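Local coordinates for putative hemin storage protein (Bordetella bronchiseptica, PDB 6AU1) that cleaves deacetylated poly-beta-1,6-N-acetylglucosamine through the glycoside hydrolase domain captured in this chain, and can thereby disrupt bacterial biofilms, at residues Gly56-Leu68 against Leu94-Pro106. Numbering follows the deposited sequence.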
# COMPACT_ATOMS: atom_id res chain seq x y z
N GLY A 56 9.75 7.51 3.54
CA GLY A 56 8.93 7.50 2.34
C GLY A 56 9.48 8.28 1.16
O GLY A 56 8.78 8.50 0.17
N ASP A 57 10.73 8.71 1.26
CA ASP A 57 11.41 9.39 0.18
C ASP A 57 12.09 8.33 -0.67
O ASP A 57 13.17 7.84 -0.32
CB ASP A 57 12.41 10.41 0.76
CG ASP A 57 13.28 11.09 -0.29
OD1 ASP A 57 12.96 11.13 -1.49
OD2 ASP A 57 14.31 11.64 0.13
N ILE A 58 11.44 7.95 -1.76
CA ILE A 58 11.85 6.75 -2.51
C ILE A 58 12.74 7.16 -3.68
O ILE A 58 12.24 7.57 -4.74
CB ILE A 58 10.62 5.94 -3.02
CG1 ILE A 58 9.58 5.71 -1.92
CG2 ILE A 58 11.08 4.59 -3.66
CD1 ILE A 58 10.13 5.19 -0.59
N THR A 59 14.04 7.07 -3.49
CA THR A 59 15.00 7.41 -4.54
C THR A 59 15.47 6.19 -5.33
O THR A 59 16.07 6.34 -6.39
CB THR A 59 16.24 8.12 -3.98
OG1 THR A 59 16.82 7.31 -2.94
CG2 THR A 59 15.88 9.51 -3.40
N GLU A 60 15.25 5.00 -4.79
CA GLU A 60 15.76 3.77 -5.39
C GLU A 60 14.72 2.66 -5.34
O GLU A 60 13.88 2.65 -4.44
CB GLU A 60 17.04 3.30 -4.69
CG GLU A 60 18.18 4.31 -4.72
CD GLU A 60 19.44 3.76 -4.10
OE1 GLU A 60 19.35 2.99 -3.12
OE2 GLU A 60 20.54 4.10 -4.58
N VAL A 61 14.78 1.73 -6.30
CA VAL A 61 13.89 0.58 -6.27
C VAL A 61 14.69 -0.71 -6.43
O VAL A 61 15.91 -0.68 -6.51
CB VAL A 61 12.79 0.66 -7.36
CG1 VAL A 61 11.80 1.78 -7.05
CG2 VAL A 61 13.43 0.87 -8.74
N TYR A 62 13.98 -1.84 -6.46
CA TYR A 62 14.67 -3.14 -6.48
C TYR A 62 14.49 -3.87 -7.81
O TYR A 62 14.49 -5.10 -7.86
CB TYR A 62 14.18 -4.00 -5.32
CG TYR A 62 14.66 -3.55 -3.94
CD1 TYR A 62 16.01 -3.63 -3.60
CD2 TYR A 62 13.77 -3.08 -2.98
CE1 TYR A 62 16.46 -3.23 -2.34
CE2 TYR A 62 14.20 -2.69 -1.71
CZ TYR A 62 15.55 -2.77 -1.41
OH TYR A 62 16.00 -2.39 -0.16
N PHE A 63 14.34 -3.11 -8.89
CA PHE A 63 14.19 -3.70 -10.22
C PHE A 63 14.72 -2.69 -11.25
O PHE A 63 14.67 -1.48 -11.01
CB PHE A 63 12.72 -4.06 -10.52
CG PHE A 63 11.78 -2.89 -10.43
CD1 PHE A 63 11.23 -2.52 -9.21
CD2 PHE A 63 11.45 -2.15 -11.57
CE1 PHE A 63 10.37 -1.42 -9.11
CE2 PHE A 63 10.59 -1.05 -11.48
CZ PHE A 63 10.04 -0.69 -10.24
N PRO A 64 15.24 -3.18 -12.38
CA PRO A 64 15.81 -2.28 -13.39
C PRO A 64 14.71 -1.48 -14.08
O PRO A 64 13.66 -2.01 -14.41
CB PRO A 64 16.52 -3.24 -14.36
CG PRO A 64 15.82 -4.55 -14.18
CD PRO A 64 15.36 -4.60 -12.75
N ASN A 65 14.96 -0.19 -14.28
CA ASN A 65 13.95 0.68 -14.86
C ASN A 65 14.60 1.94 -15.42
O ASN A 65 15.78 2.20 -15.16
CB ASN A 65 12.89 1.04 -13.82
CG ASN A 65 13.43 2.00 -12.80
OD1 ASN A 65 13.22 3.20 -12.91
ND2 ASN A 65 14.17 1.49 -11.83
N ARG A 66 13.82 2.72 -16.16
CA ARG A 66 14.32 3.89 -16.89
C ARG A 66 14.59 5.14 -16.05
O ARG A 66 15.28 6.05 -16.51
CB ARG A 66 13.30 4.29 -17.95
CG ARG A 66 13.29 3.47 -19.19
CD ARG A 66 12.04 3.82 -19.97
NE ARG A 66 10.91 3.00 -19.55
CZ ARG A 66 9.77 2.91 -20.22
NH1 ARG A 66 8.80 2.12 -19.78
NH2 ARG A 66 9.59 3.64 -21.32
N HIS A 67 14.04 5.19 -14.85
CA HIS A 67 13.92 6.47 -14.15
C HIS A 67 14.64 6.55 -12.80
O HIS A 67 15.25 7.57 -12.49
CB HIS A 67 12.44 6.81 -13.97
CG HIS A 67 11.74 7.10 -15.26
ND1 HIS A 67 12.13 8.12 -16.10
CD2 HIS A 67 10.71 6.47 -15.87
CE1 HIS A 67 11.36 8.12 -17.17
NE2 HIS A 67 10.48 7.14 -17.05
N LEU A 68 14.58 5.48 -12.01
CA LEU A 68 15.20 5.48 -10.68
C LEU A 68 16.37 4.51 -10.59
O LEU A 68 16.31 3.42 -11.15
CB LEU A 68 14.17 5.11 -9.60
CG LEU A 68 13.46 6.25 -8.87
CD1 LEU A 68 12.77 7.16 -9.84
CD2 LEU A 68 12.45 5.70 -7.85
N LEU A 94 4.16 -1.45 -4.62
CA LEU A 94 4.87 -0.30 -5.19
C LEU A 94 4.11 0.98 -4.83
O LEU A 94 2.90 0.95 -4.69
CB LEU A 94 4.97 -0.46 -6.72
CG LEU A 94 6.05 0.22 -7.55
CD1 LEU A 94 7.45 -0.13 -7.05
CD2 LEU A 94 5.87 -0.13 -9.03
N PRO A 95 4.83 2.11 -4.71
CA PRO A 95 4.14 3.39 -4.51
C PRO A 95 3.27 3.74 -5.70
O PRO A 95 3.52 3.30 -6.82
CB PRO A 95 5.28 4.40 -4.37
CG PRO A 95 6.49 3.57 -4.00
CD PRO A 95 6.29 2.27 -4.74
N VAL A 96 2.25 4.54 -5.46
CA VAL A 96 1.43 5.07 -6.53
C VAL A 96 2.03 6.39 -7.03
O VAL A 96 2.01 6.67 -8.24
CB VAL A 96 -0.01 5.30 -6.05
CG1 VAL A 96 -0.89 5.83 -7.20
CG2 VAL A 96 -0.60 3.98 -5.48
N LEU A 97 2.54 7.19 -6.10
CA LEU A 97 2.98 8.57 -6.39
C LEU A 97 4.41 8.90 -5.97
O LEU A 97 5.06 9.72 -6.62
CB LEU A 97 2.05 9.57 -5.69
CG LEU A 97 0.56 9.49 -5.98
CD1 LEU A 97 -0.12 10.59 -5.17
CD2 LEU A 97 0.29 9.64 -7.48
N THR A 98 4.89 8.29 -4.88
CA THR A 98 6.18 8.72 -4.31
C THR A 98 7.37 8.08 -5.03
O THR A 98 7.80 6.98 -4.68
CB THR A 98 6.30 8.41 -2.80
OG1 THR A 98 6.18 6.99 -2.57
CG2 THR A 98 5.25 9.16 -1.99
N PHE A 99 7.87 8.78 -6.03
CA PHE A 99 9.11 8.42 -6.71
C PHE A 99 9.96 9.67 -6.79
O PHE A 99 9.59 10.62 -7.47
CB PHE A 99 8.83 7.86 -8.11
CG PHE A 99 7.98 6.64 -8.09
CD1 PHE A 99 8.55 5.38 -7.90
CD2 PHE A 99 6.59 6.74 -8.22
CE1 PHE A 99 7.75 4.24 -7.87
CE2 PHE A 99 5.79 5.60 -8.19
CZ PHE A 99 6.38 4.35 -8.01
N SER A 100 11.09 9.66 -6.09
CA SER A 100 11.98 10.82 -6.06
C SER A 100 13.00 10.71 -7.19
O SER A 100 14.15 10.35 -6.98
CB SER A 100 12.66 10.94 -4.70
OG SER A 100 11.69 11.22 -3.69
N VAL A 101 12.53 11.02 -8.39
CA VAL A 101 13.34 11.00 -9.59
C VAL A 101 14.49 12.01 -9.49
O VAL A 101 14.40 13.00 -8.77
CB VAL A 101 12.49 11.31 -10.84
CG1 VAL A 101 11.42 10.25 -11.02
CG2 VAL A 101 11.85 12.70 -10.73
N PRO A 102 15.59 11.74 -10.20
CA PRO A 102 16.74 12.65 -10.16
C PRO A 102 16.48 13.95 -10.91
O PRO A 102 15.61 13.98 -11.78
CB PRO A 102 17.86 11.85 -10.82
CG PRO A 102 17.17 10.85 -11.67
CD PRO A 102 15.85 10.53 -11.00
N PRO A 103 17.22 15.02 -10.59
CA PRO A 103 17.10 16.26 -11.36
C PRO A 103 17.32 15.99 -12.85
O PRO A 103 18.13 15.13 -13.20
CB PRO A 103 18.21 17.15 -10.79
CG PRO A 103 18.46 16.60 -9.42
CD PRO A 103 18.24 15.12 -9.52
N GLY A 104 16.58 16.66 -13.72
CA GLY A 104 16.73 16.41 -15.14
C GLY A 104 15.72 15.40 -15.66
O GLY A 104 15.46 15.34 -16.86
N ASN A 105 15.17 14.58 -14.76
CA ASN A 105 13.99 13.79 -15.11
C ASN A 105 12.83 14.74 -15.39
O ASN A 105 12.65 15.71 -14.67
CB ASN A 105 13.64 12.83 -13.97
CG ASN A 105 12.51 11.88 -14.34
OD1 ASN A 105 11.34 12.23 -14.29
ND2 ASN A 105 12.88 10.65 -14.69
N PRO A 106 12.04 14.46 -16.43
CA PRO A 106 10.91 15.34 -16.80
C PRO A 106 9.92 15.57 -15.65
O PRO A 106 9.28 16.61 -15.61
CB PRO A 106 10.23 14.58 -17.94
CG PRO A 106 11.28 13.69 -18.49
CD PRO A 106 12.16 13.31 -17.35
O HOH W 1 6.58 6.80 0.09
O HOH W 2 9.54 9.53 -3.16
O HOH W 3 16.32 8.82 -7.74
O HOH W 4 15.52 9.69 -14.44
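Leu94 CD1 meets the Phe63 ring at its edge, 3.8 Å from CE1, while Val61 CG2 lies over one face, offset toward the rim. The Phe99 ring is likewise approached in its plane, by Leu68 CD2 and Val96 O; the other methyl of Leu68, CD1, packs 3.6 Å from Val101 CG1, and the leucine bridges two residues of 94-106. Arg66 CB sits over the centre of one face of the His67 imidazole. Asn105 ND2 donates to His67 ND1 (3.0 Å) well out of the ring plane, in a bent bond (136°), with amide and ring 73° apart; His67 NE2 is bonded to Glu143 of helix 135-151, and Asn105 OD1 to the backbone N of Ala107. At the opposite end, Ser100 N gives Ile58 O a straighter bond of 2.7 Å. With CG anti to the backbone N (chi1 174°), Asp57 brings OD1 within 2.5 Å of Ser100 OG, which donates to it and accepts from a water held by Ile58 N. These loops follow neighbouring parallel strands, 43-47 and 89-94, of the TIM-barrel-like domain. Polar bonds thus clasp both ends of an apolar Leu68–Phe99–Val101 middle, and Ser100, gripped through N and OG, is fixed against 57-58.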